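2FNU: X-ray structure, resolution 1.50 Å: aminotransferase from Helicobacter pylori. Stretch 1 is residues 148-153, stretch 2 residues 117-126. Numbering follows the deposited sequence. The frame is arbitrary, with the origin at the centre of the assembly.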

# COMPACT_ATOMS: atom_id res chain seq x y z
N SER B 148 1.99 11.78 -30.58
CA SER B 148 3.13 11.29 -29.79
C SER B 148 2.86 11.36 -28.29
O SER B 148 3.71 11.79 -27.52
CB SER B 148 4.41 12.07 -30.14
OG SER B 148 4.71 11.92 -31.51
N LEU B 149 1.64 10.97 -27.91
CA LEU B 149 1.25 10.90 -26.50
C LEU B 149 1.14 9.45 -26.08
O LEU B 149 0.86 8.58 -26.90
CB LEU B 149 -0.13 11.52 -26.30
CG LEU B 149 -0.41 12.87 -26.96
CD1 LEU B 149 -1.86 13.31 -26.71
CD2 LEU B 149 0.57 13.91 -26.45
N SER B 150 1.32 9.20 -24.78
CA SER B 150 1.05 7.88 -24.23
C SER B 150 -0.42 7.74 -23.91
O SER B 150 -1.02 8.64 -23.32
CB SER B 150 1.86 7.66 -22.95
OG SER B 150 3.25 7.67 -23.24
N PHE B 151 -0.98 6.60 -24.29
CA PHE B 151 -2.36 6.21 -23.93
C PHE B 151 -2.28 5.38 -22.65
O PHE B 151 -1.72 4.29 -22.66
CB PHE B 151 -2.98 5.43 -25.10
CG PHE B 151 -4.34 4.82 -24.83
CD1 PHE B 151 -4.79 3.79 -25.64
CD2 PHE B 151 -5.19 5.30 -23.83
CE1 PHE B 151 -6.05 3.20 -25.44
CE2 PHE B 151 -6.45 4.71 -23.63
CZ PHE B 151 -6.87 3.67 -24.44
N LEU B 152 -2.83 5.91 -21.56
CA LEU B 152 -2.88 5.19 -20.28
C LEU B 152 -4.34 4.94 -19.94
O LEU B 152 -5.19 5.79 -20.18
CB LEU B 152 -2.21 6.00 -19.16
CG LEU B 152 -0.81 6.54 -19.46
CD1 LEU B 152 -0.30 7.44 -18.33
CD2 LEU B 152 0.15 5.38 -19.72
N SER B 153 -4.65 3.75 -19.43
CA SER B 153 -6.04 3.38 -19.20
C SER B 153 -6.30 3.03 -17.73
O SER B 153 -5.72 2.07 -17.23
CB SER B 153 -6.40 2.16 -20.06
OG SER B 153 -7.78 1.78 -19.93
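Stretch 2 (117-126) LINERTKAIV

How does stretch 2 come up to stretch 1? It begins away from it: Leu 117 makes no contact, and Ile 118 is the first residue to touch, its CD1 packing 3.8 Å from Leu 149 CD1. The chain then bends through a type I beta turn from Asn 119 to Thr 122, closed by the backbone hydrogen bond from Thr 122 N to Asn 119 O at 3.1 Å. Side chains brace the same turn: Asn 119 N donates to Thr 122 OG1 at 2.9 Å, and Arg 121 N donates to Asn 119 OD1 at 2.7 Å. Asn 119, Glu 120 and Arg 121 stay clear of stretch 1, and contact resumes at Thr 122.

What happens where the strand begins? The strand runs from Thr 122 to Val 126, with Lys 123 leaving the extended conformation (phi/psi -110°/-34°), and lies parallel to strand 150-153, with an angle of 31° between the two directions and a closest approach of 4.8 Å between the axes. The CA-to-CB bond of Leu 149, just before its own strand, points toward stretch 2, and Leu 149 gives up more surface to it than any other residue of stretch 1. Leu 149 CD2 lies 3.3 Å from Thr 122 O, and Leu 149 CD1 is 3.8 Å from Thr 122 CG2.

How does Lys 123 take part if its CA-to-CB bond points away? It does so through its backbone: Lys 123 O accepts a hydrogen bond from Ser 150 N at 3.2 Å. A water also donates to Lys 123 O at 3.0 Å and lies 2.6 Å from Ser 150 OG, linking the backbone of one strand to the side chain of the other.

Which residues pair along the rest of the strand? Ala 124 sits beside Ser 150, with their CA atoms 4.5 Å apart and Ala 124 CB 3.1 Å from Ser 150 O. Ile 125 pairs with Phe 151 and, as parallel pairing requires, bonds to the residues flanking its partner: Ile 125 N donates to Ser 150 O at 2.9 Å, and Ile 125 O accepts from Leu 152 N, also at 2.9 Å. The Ile 125 side chain shares a face of the sheet with Phe 151, and Ile 125 CG1 is 3.9 Å from Leu 149 CD1.

Where does the contact end? Val 126 pairs with Leu 152, on the same face as Ala 124 and Ser 150. Val 126 CG2 packs 3.9 Å from Leu 152 CB, and Val 126 CA makes a CA-H...O contact of 3.2 Å with Leu 152 O, carrying the parallel pairing to the last residue of the stretch.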

# COMPACT_ATOMS: atom_id res chain seq x y z
N LEU B 117 -7.79 19.68 -27.11
CA LEU B 117 -7.12 19.95 -25.83
C LEU B 117 -5.62 19.75 -25.89
O LEU B 117 -4.91 20.08 -24.94
CB LEU B 117 -7.68 19.03 -24.74
CG LEU B 117 -9.18 19.15 -24.49
CD1 LEU B 117 -9.61 18.05 -23.52
CD2 LEU B 117 -9.56 20.51 -23.95
N ILE B 118 -5.15 19.21 -27.01
CA ILE B 118 -3.75 18.88 -27.16
C ILE B 118 -2.93 20.11 -27.52
O ILE B 118 -3.34 20.92 -28.37
CB ILE B 118 -3.55 17.76 -28.21
CG1 ILE B 118 -4.29 16.50 -27.77
CG2 ILE B 118 -2.07 17.47 -28.43
CD1 ILE B 118 -4.33 15.34 -28.79
N ASN B 119 -1.81 20.27 -26.85
CA ASN B 119 -0.90 21.37 -27.13
C ASN B 119 0.53 20.89 -26.89
O ASN B 119 0.76 19.69 -26.66
CB ASN B 119 -1.24 22.59 -26.27
CG ASN B 119 -1.17 22.29 -24.77
OD1 ASN B 119 -0.20 21.70 -24.30
ND2 ASN B 119 -2.19 22.69 -24.03
N GLU B 120 1.50 21.80 -26.94
CA GLU B 120 2.90 21.43 -26.82
C GLU B 120 3.27 20.81 -25.47
O GLU B 120 4.27 20.12 -25.37
CB GLU B 120 3.80 22.65 -27.11
CG GLU B 120 3.57 23.88 -26.21
CD GLU B 120 2.21 24.58 -26.44
OE1 GLU B 120 1.62 24.49 -27.55
OE2 GLU B 120 1.73 25.25 -25.49
N ARG B 121 2.42 21.03 -24.46
CA ARG B 121 2.69 20.51 -23.11
C ARG B 121 2.06 19.14 -22.85
O ARG B 121 2.34 18.51 -21.82
CB ARG B 121 2.16 21.49 -22.07
CG ARG B 121 2.89 22.82 -22.07
CD ARG B 121 2.46 23.72 -20.92
NE ARG B 121 3.40 24.84 -20.79
CZ ARG B 121 4.52 24.80 -20.07
NH1 ARG B 121 4.85 23.72 -19.38
NH2 ARG B 121 5.31 25.86 -20.04
N THR B 122 1.21 18.68 -23.76
CA THR B 122 0.49 17.42 -23.53
C THR B 122 1.44 16.23 -23.58
O THR B 122 2.21 16.07 -24.52
CB THR B 122 -0.64 17.23 -24.56
OG1 THR B 122 -1.38 18.46 -24.68
CG2 THR B 122 -1.60 16.10 -24.12
N LYS B 123 1.34 15.36 -22.56
CA LYS B 123 2.19 14.19 -22.45
C LYS B 123 1.44 12.87 -22.67
O LYS B 123 1.99 11.90 -23.20
CB LYS B 123 2.83 14.18 -21.05
CG LYS B 123 3.82 13.05 -20.84
CD LYS B 123 5.08 13.25 -21.69
CE LYS B 123 6.04 12.10 -21.49
NZ LYS B 123 7.30 12.25 -22.27
N ALA B 124 0.18 12.82 -22.27
CA ALA B 124 -0.57 11.57 -22.31
C ALA B 124 -2.05 11.84 -22.22
O ALA B 124 -2.46 12.97 -21.89
CB ALA B 124 -0.15 10.67 -21.11
N ILE B 125 -2.84 10.80 -22.49
CA ILE B 125 -4.28 10.82 -22.22
C ILE B 125 -4.58 9.66 -21.28
O ILE B 125 -4.14 8.54 -21.54
CB ILE B 125 -5.11 10.70 -23.52
CG1 ILE B 125 -4.75 11.86 -24.47
CG2 ILE B 125 -6.62 10.65 -23.21
CD1 ILE B 125 -5.53 11.85 -25.78
N VAL B 126 -5.32 9.92 -20.18
CA VAL B 126 -5.75 8.85 -19.28
C VAL B 126 -7.28 8.73 -19.37
O VAL B 126 -7.99 9.64 -18.95
CB VAL B 126 -5.37 9.12 -17.80
CG1 VAL B 126 -5.97 8.04 -16.88
CG2 VAL B 126 -3.85 9.18 -17.65
O HOH W 1 4.36 10.04 -23.55